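Local coordinates for zona occludens toxin N-terminal domain-containing protein (Neisseria meningitidis MC58, PDB 2R2A) that is the N-terminal, P-loop NTPase-like domain of a zonular occludens toxin homologue, a predicted membrane protein, and probably binds nucleotide, at residues F32-D35 with I39-K42; E111-L116 with L135-L140. One frame throughout, in Å; residues are numbered along the deposited sequence.

Contact 1. Residues F32-D35 with I39-K42; sequences FKPD and IRRK
Asp35 and Ile39 close a short surface loop with two hydrogen bonds. The loop lies between helix 18-28 and strand 43-45, in a domain of the P-loop NTPase class. It holds an Asx turn, in which Asp35 OD1 accepts from Asn37 N. Neither segment is regular helix or strand. The amide of Asp35 donates to Ile39 O, with 2.8 Å from N to O. The donor sits above the carbonyl plane, 45° out of it. In return Ile39 N donates to Asp35 OD1 over 2.9 Å. This bond is nearly straight at hydrogen, 160°, yet it meets OD1 from above the carboxylate plane. CG of Asp35 stands between its own N and C (chi1 67°), which turns the carboxylate back to the Ile39 amide. Ile39 N is the second donor to OD1, so two backbone amides grip this one oxygen. CB of Ile39 lies beside this group, 3.5 Å from Asp35 OD1.

Pro34 and Arg40 run side by side next to the bonded pair. The guanidinium lies along the proline ring, and Pro34 CD sits over one of its faces, off centre toward the rim. Pro34 CG comes 3.5 Å from Arg40 NH1. This is van der Waals packing on the exposed side of the loop. Water 1 joins Phe32 O to Arg40 NH2, though its bond to NH2 is weak.

Further out, Phe32 packs on Met22 and Met26 of helix 18-28 and on Ile90 of strand 90-93. Arg41 forms a salt bridge with Asp125 and also bonds Gly88 O. These residues tie both arms of the loop to the domain body. Water 2 spans the two backbones: it donates to Lys33 O at 2.8 Å and accepts from Arg41 N at 2.7 Å.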
loop_
_atom_site.group_PDB
_atom_site.type_symbol
_atom_site.label_atom_id
_atom_site.label_comp_id
_atom_site.label_asym_id
_atom_site.label_seq_id
_atom_site.Cartn_x
_atom_site.Cartn_y
_atom_site.Cartn_z
ATOM N N PHE A 32 6.508 -12.105 -0.444
ATOM C CA PHE A 32 5.705 -12.541 -1.575
ATOM C C PHE A 32 6.041 -13.932 -2.114
ATOM O O PHE A 32 5.409 -14.405 -3.044
ATOM C CB PHE A 32 5.802 -11.498 -2.705
ATOM C CG PHE A 32 5.222 -10.164 -2.324
ATOM C CD1 PHE A 32 6.052 -9.120 -1.905
ATOM C CD2 PHE A 32 3.841 -9.950 -2.362
ATOM C CE1 PHE A 32 5.505 -7.887 -1.535
ATOM C CE2 PHE A 32 3.294 -8.736 -1.997
ATOM C CZ PHE A 32 4.143 -7.697 -1.594
ATOM N N LYS A 33 7.076 -14.547 -1.559
ATOM C CA LYS A 33 7.552 -15.825 -2.055
ATOM C C LYS A 33 6.679 -16.919 -1.464
ATOM O O LYS A 33 6.080 -16.694 -0.395
ATOM C CB LYS A 33 8.980 -16.027 -1.595
ATOM C CG LYS A 33 9.998 -15.142 -2.375
ATOM C CD LYS A 33 11.382 -15.381 -1.796
ATOM C CE LYS A 33 12.400 -14.355 -2.305
ATOM N NZ LYS A 33 12.534 -14.362 -3.786
ATOM N N PRO A 34 6.632 -18.094 -2.129
ATOM C CA PRO A 34 5.828 -19.209 -1.582
ATOM C C PRO A 34 6.504 -19.746 -0.329
ATOM O O PRO A 34 7.731 -19.665 -0.212
ATOM C CB PRO A 34 5.853 -20.248 -2.698
ATOM C CG PRO A 34 7.015 -19.947 -3.516
ATOM C CD PRO A 34 7.337 -18.481 -3.362
ATOM N N ASP A 35 5.706 -20.238 0.611
ATOM C CA ASP A 35 6.216 -20.807 1.841
ATOM C C ASP A 35 6.727 -22.252 1.603
ATOM O O ASP A 35 6.909 -22.669 0.447
ATOM C CB ASP A 35 5.133 -20.758 2.927
ATOM C CG ASP A 35 3.920 -21.690 2.640
ATOM O OD1 ASP A 35 3.972 -22.556 1.745
ATOM O OD2 ASP A 35 2.904 -21.549 3.339
ATOM N N ILE A 39 2.882 -22.312 -0.954
ATOM C CA ILE A 39 1.749 -21.409 -0.834
ATOM C C ILE A 39 2.248 -19.972 -0.679
ATOM O O ILE A 39 3.021 -19.682 0.228
ATOM C CB ILE A 39 0.868 -21.730 0.404
ATOM C CG1 ILE A 39 0.566 -23.232 0.479
ATOM C CG2 ILE A 39 -0.428 -20.949 0.373
ATOM C CD1 ILE A 39 -0.256 -23.752 -0.686
ATOM N N ARG A 40 1.792 -19.100 -1.567
ATOM C CA ARG A 40 2.037 -17.644 -1.421
ATOM C C ARG A 40 0.971 -17.005 -0.555
ATOM O O ARG A 40 -0.193 -17.432 -0.556
ATOM C CB ARG A 40 2.068 -16.938 -2.779
ATOM C CG ARG A 40 3.217 -17.302 -3.659
ATOM C CD ARG A 40 2.905 -17.051 -5.131
ATOM N NE ARG A 40 4.102 -16.905 -5.976
ATOM C CZ ARG A 40 4.884 -17.907 -6.394
ATOM N NH1 ARG A 40 4.651 -19.171 -6.037
ATOM N NH2 ARG A 40 5.934 -17.651 -7.166
ATOM N N ARG A 41 1.334 -15.950 0.173
ATOM C CA ARG A 41 0.331 -15.202 0.941
ATOM C C ARG A 41 -0.677 -14.575 -0.038
ATOM O O ARG A 41 -0.291 -14.112 -1.108
ATOM C CB ARG A 41 1.010 -14.097 1.773
ATOM C CG ARG A 41 1.922 -14.704 2.830
ATOM C CD ARG A 41 2.748 -13.628 3.503
ATOM N NE ARG A 41 1.916 -12.692 4.242
ATOM C CZ ARG A 41 2.382 -11.618 4.882
ATOM N NH1 ARG A 41 3.684 -11.351 4.871
ATOM N NH2 ARG A 41 1.541 -10.787 5.511
ATOM N N LYS A 42 -1.961 -14.627 0.323
ATOM C CA LYS A 42 -3.017 -14.060 -0.496
ATOM C C LYS A 42 -2.796 -12.546 -0.597
ATOM O O LYS A 42 -2.465 -11.915 0.406
ATOM C CB LYS A 42 -4.369 -14.347 0.151
ATOM C CG LYS A 42 -5.550 -13.871 -0.642
ATOM C CD LYS A 42 -6.871 -14.454 -0.062
ATOM C CE LYS A 42 -8.035 -14.182 -1.021
ATOM N NZ LYS A 42 -9.408 -14.472 -0.450
HETATM O O HOH W 1 6.731 -14.641 -6.030
HETATM O O HOH W 2 3.869 -14.971 0.014
#

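Contact 2. Residues E111-L116 with L135-L140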
loop_
_atom_site.group_PDB
_atom_site.type_symbol
_atom_site.label_atom_id
_atom_site.label_comp_id
_atom_site.label_asym_id
_atom_site.label_seq_id
_atom_site.Cartn_x
_atom_site.Cartn_y
_atom_site.Cartn_z
ATOM N N GLU A 111 -14.867 2.711 11.649
ATOM C CA GLU A 111 -14.518 1.322 11.879
ATOM C C GLU A 111 -13.410 0.836 10.941
ATOM O O GLU A 111 -12.535 0.084 11.363
ATOM C CB GLU A 111 -15.746 0.443 11.755
ATOM C CG GLU A 111 -16.639 0.516 12.971
ATOM C CD GLU A 111 -17.579 -0.642 13.030
ATOM O OE1 GLU A 111 -17.101 -1.787 13.216
ATOM O OE2 GLU A 111 -18.791 -0.401 12.872
ATOM N N ASN A 112 -13.442 1.286 9.682
ATOM C CA ASN A 112 -12.416 0.874 8.692
ATOM C C ASN A 112 -11.011 1.466 8.915
ATOM O O ASN A 112 -10.037 1.086 8.256
ATOM C CB ASN A 112 -12.877 1.097 7.247
ATOM C CG ASN A 112 -12.200 0.126 6.275
ATOM O OD1 ASN A 112 -12.104 -1.069 6.563
ATOM N ND2 ASN A 112 -11.742 0.630 5.128
ATOM N N VAL A 113 -10.914 2.378 9.873
ATOM C CA VAL A 113 -9.633 2.898 10.342
ATOM C C VAL A 113 -9.254 2.288 11.688
ATOM O O VAL A 113 -8.085 1.972 11.892
ATOM C CB VAL A 113 -9.661 4.466 10.463
ATOM C CG1 VAL A 113 -8.409 5.037 11.151
ATOM C CG2 VAL A 113 -9.867 5.124 9.095
ATOM N N GLN A 114 -10.234 2.121 12.598
ATOM C CA GLN A 114 -9.975 1.672 13.983
ATOM C C GLN A 114 -9.157 0.383 14.060
ATOM O O GLN A 114 -8.359 0.187 14.985
ATOM C CB GLN A 114 -11.293 1.470 14.765
ATOM C CG GLN A 114 -12.081 2.751 15.005
ATOM C CD GLN A 114 -13.305 2.585 15.870
ATOM O OE1 GLN A 114 -13.941 1.526 15.891
ATOM N NE2 GLN A 114 -13.665 3.653 16.577
ATOM N N TRP A 115 -9.398 -0.512 13.108
ATOM C CA TRP A 115 -8.777 -1.844 13.112
ATOM C C TRP A 115 -7.302 -1.833 12.752
ATOM O O TRP A 115 -6.578 -2.782 13.054
ATOM C CB TRP A 115 -9.531 -2.792 12.176
ATOM C CG TRP A 115 -9.279 -2.544 10.735
ATOM C CD1 TRP A 115 -9.912 -1.631 9.946
ATOM C CD2 TRP A 115 -8.327 -3.211 9.893
ATOM N NE1 TRP A 115 -9.413 -1.676 8.666
ATOM C CE2 TRP A 115 -8.434 -2.632 8.605
ATOM C CE3 TRP A 115 -7.376 -4.227 10.105
ATOM C CZ2 TRP A 115 -7.648 -3.051 7.522
ATOM C CZ3 TRP A 115 -6.591 -4.642 9.025
ATOM C CH2 TRP A 115 -6.728 -4.040 7.750
ATOM N N LEU A 116 -6.849 -0.743 12.114
ATOM C CA LEU A 116 -5.518 -0.694 11.574
ATOM C C LEU A 116 -4.479 -0.834 12.647
ATOM O O LEU A 116 -3.452 -1.487 12.436
ATOM C CB LEU A 116 -5.278 0.598 10.779
ATOM C CG LEU A 116 -6.066 0.738 9.478
ATOM C CD1 LEU A 116 -5.811 2.100 8.873
ATOM C CD2 LEU A 116 -5.682 -0.340 8.498
ATOM N N LEU A 135 -2.681 13.361 2.077
ATOM C CA LEU A 135 -3.964 12.930 1.526
ATOM C C LEU A 135 -4.573 11.839 2.379
ATOM O O LEU A 135 -5.760 11.542 2.213
ATOM C CB LEU A 135 -3.799 12.464 0.063
ATOM C CG LEU A 135 -3.481 13.582 -0.960
ATOM C CD1 LEU A 135 -3.118 12.996 -2.374
ATOM C CD2 LEU A 135 -4.717 14.510 -1.083
ATOM N N LEU A 136 -3.757 11.250 3.281
ATOM C CA LEU A 136 -4.149 10.081 4.069
ATOM C C LEU A 136 -4.477 10.436 5.504
ATOM O O LEU A 136 -3.952 11.381 6.023
ATOM C CB LEU A 136 -3.046 9.009 4.085
ATOM C CG LEU A 136 -2.577 8.545 2.709
ATOM C CD1 LEU A 136 -1.450 7.532 2.852
ATOM C CD2 LEU A 136 -3.774 7.894 2.013
ATOM N N ASP A 137 -5.314 9.607 6.111
ATOM C CA ASP A 137 -5.699 9.693 7.518
ATOM C C ASP A 137 -4.423 9.718 8.371
ATOM O O ASP A 137 -3.536 8.867 8.185
ATOM C CB ASP A 137 -6.553 8.460 7.854
ATOM C CG ASP A 137 -7.367 8.630 9.118
ATOM O OD1 ASP A 137 -6.839 9.224 10.081
ATOM O OD2 ASP A 137 -8.543 8.164 9.144
ATOM N N GLN A 138 -4.314 10.712 9.257
ATOM C CA GLN A 138 -3.222 10.786 10.239
ATOM C C GLN A 138 -3.128 9.505 11.051
ATOM O O GLN A 138 -2.031 9.085 11.448
ATOM C CB GLN A 138 -3.416 11.992 11.194
ATOM C CG GLN A 138 -2.966 13.331 10.575
ATOM C CD GLN A 138 -2.963 14.538 11.527
ATOM O OE1 GLN A 138 -2.384 15.587 11.203
ATOM N NE2 GLN A 138 -3.604 14.403 12.695
ATOM N N ASN A 139 -4.281 8.874 11.289
ATOM C CA ASN A 139 -4.346 7.665 12.105
ATOM C C ASN A 139 -3.735 6.464 11.369
ATOM O O ASN A 139 -3.196 5.554 11.997
ATOM C CB ASN A 139 -5.794 7.433 12.602
ATOM C CG ASN A 139 -6.152 8.329 13.803
ATOM O OD1 ASN A 139 -5.344 8.495 14.728
ATOM N ND2 ASN A 139 -7.372 8.871 13.815
ATOM N N LEU A 140 -3.755 6.496 10.036
ATOM C CA LEU A 140 -3.026 5.507 9.243
ATOM C C LEU A 140 -1.536 5.869 9.180
ATOM O O LEU A 140 -0.673 4.999 9.316
ATOM C CB LEU A 140 -3.587 5.433 7.805
ATOM C CG LEU A 140 -2.915 4.604 6.693
ATOM C CD1 LEU A 140 -2.742 3.140 7.067
ATOM C CD2 LEU A 140 -3.810 4.740 5.393
#
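Val113 faces the turn that starts helix 138-141. Its CB points toward the segment 135-140 and lies 4.1 Å from Asp137 OD2. Both methyls meet Asp137 OD2. CG2 is the closer, 3.3 Å from OD2, a contact of a methyl with a carboxylate oxygen. CG1 is anti to the backbone N (chi1 171°). That brings it within touch of both Asp137 OD2 and CB of Asn139, which is 3.8 Å from CG1. The Val113 and Asp137 side chains come from opposite directions, whereas Asn139 crosses Val113 at about a right angle.

The other oxygen of Asp137 has a different task. Asp137 is the N-cap of the helix, and its OD1 accepts from Asn139 N over 2.9 Å. The amide arrives on the anti side of the carboxylate, 35° out of its plane. The capping bond holds the carboxylate while OD2 remains against the valine.

One turn further on, Leu116 meets Leu140. Their CD1 methyls touch at 3.7 Å. No hydrogen bond joins the two segments, so the contact rests on side-chain packing. Behind it, Leu116 also packs on Ile126 of strand 125-130, and Leu140 on Ile7 of strand 7-11. Trp115 turns elsewhere and packs on Met77 and Tyr78 of helix 77-80.

Helix 111-114 lies in the connection from strand 90-93 to its parallel neighbour 125-130, and helix 138-141 in that from 125-130 to 144-152, across strand 7-11. The contact thus joins two successive connections between parallel strands, as in the alpha/beta P-loop NTPase fold.

Contact 1 lies at the surface and contact 2 is largely buried. Their centres are about 27 Å apart, their nearest atoms about 11 Å, and they do not touch. Contact 1 closes a local loop through one backbone hydrogen bond, one from a backbone amide to a carboxylate, and bridging waters. Contact 2 joins two helical turns 19 residues apart through methyl groups, with its main polar bond kept inside one segment. An aspartate accepts from backbone N-H in both: two amides in contact 1, one of them from the opposite segment, and one capping amide in contact 2. Both also reach strand 125-130 outside their segments: Arg41 pairs with Asp125, and Leu116 packs on Ile126.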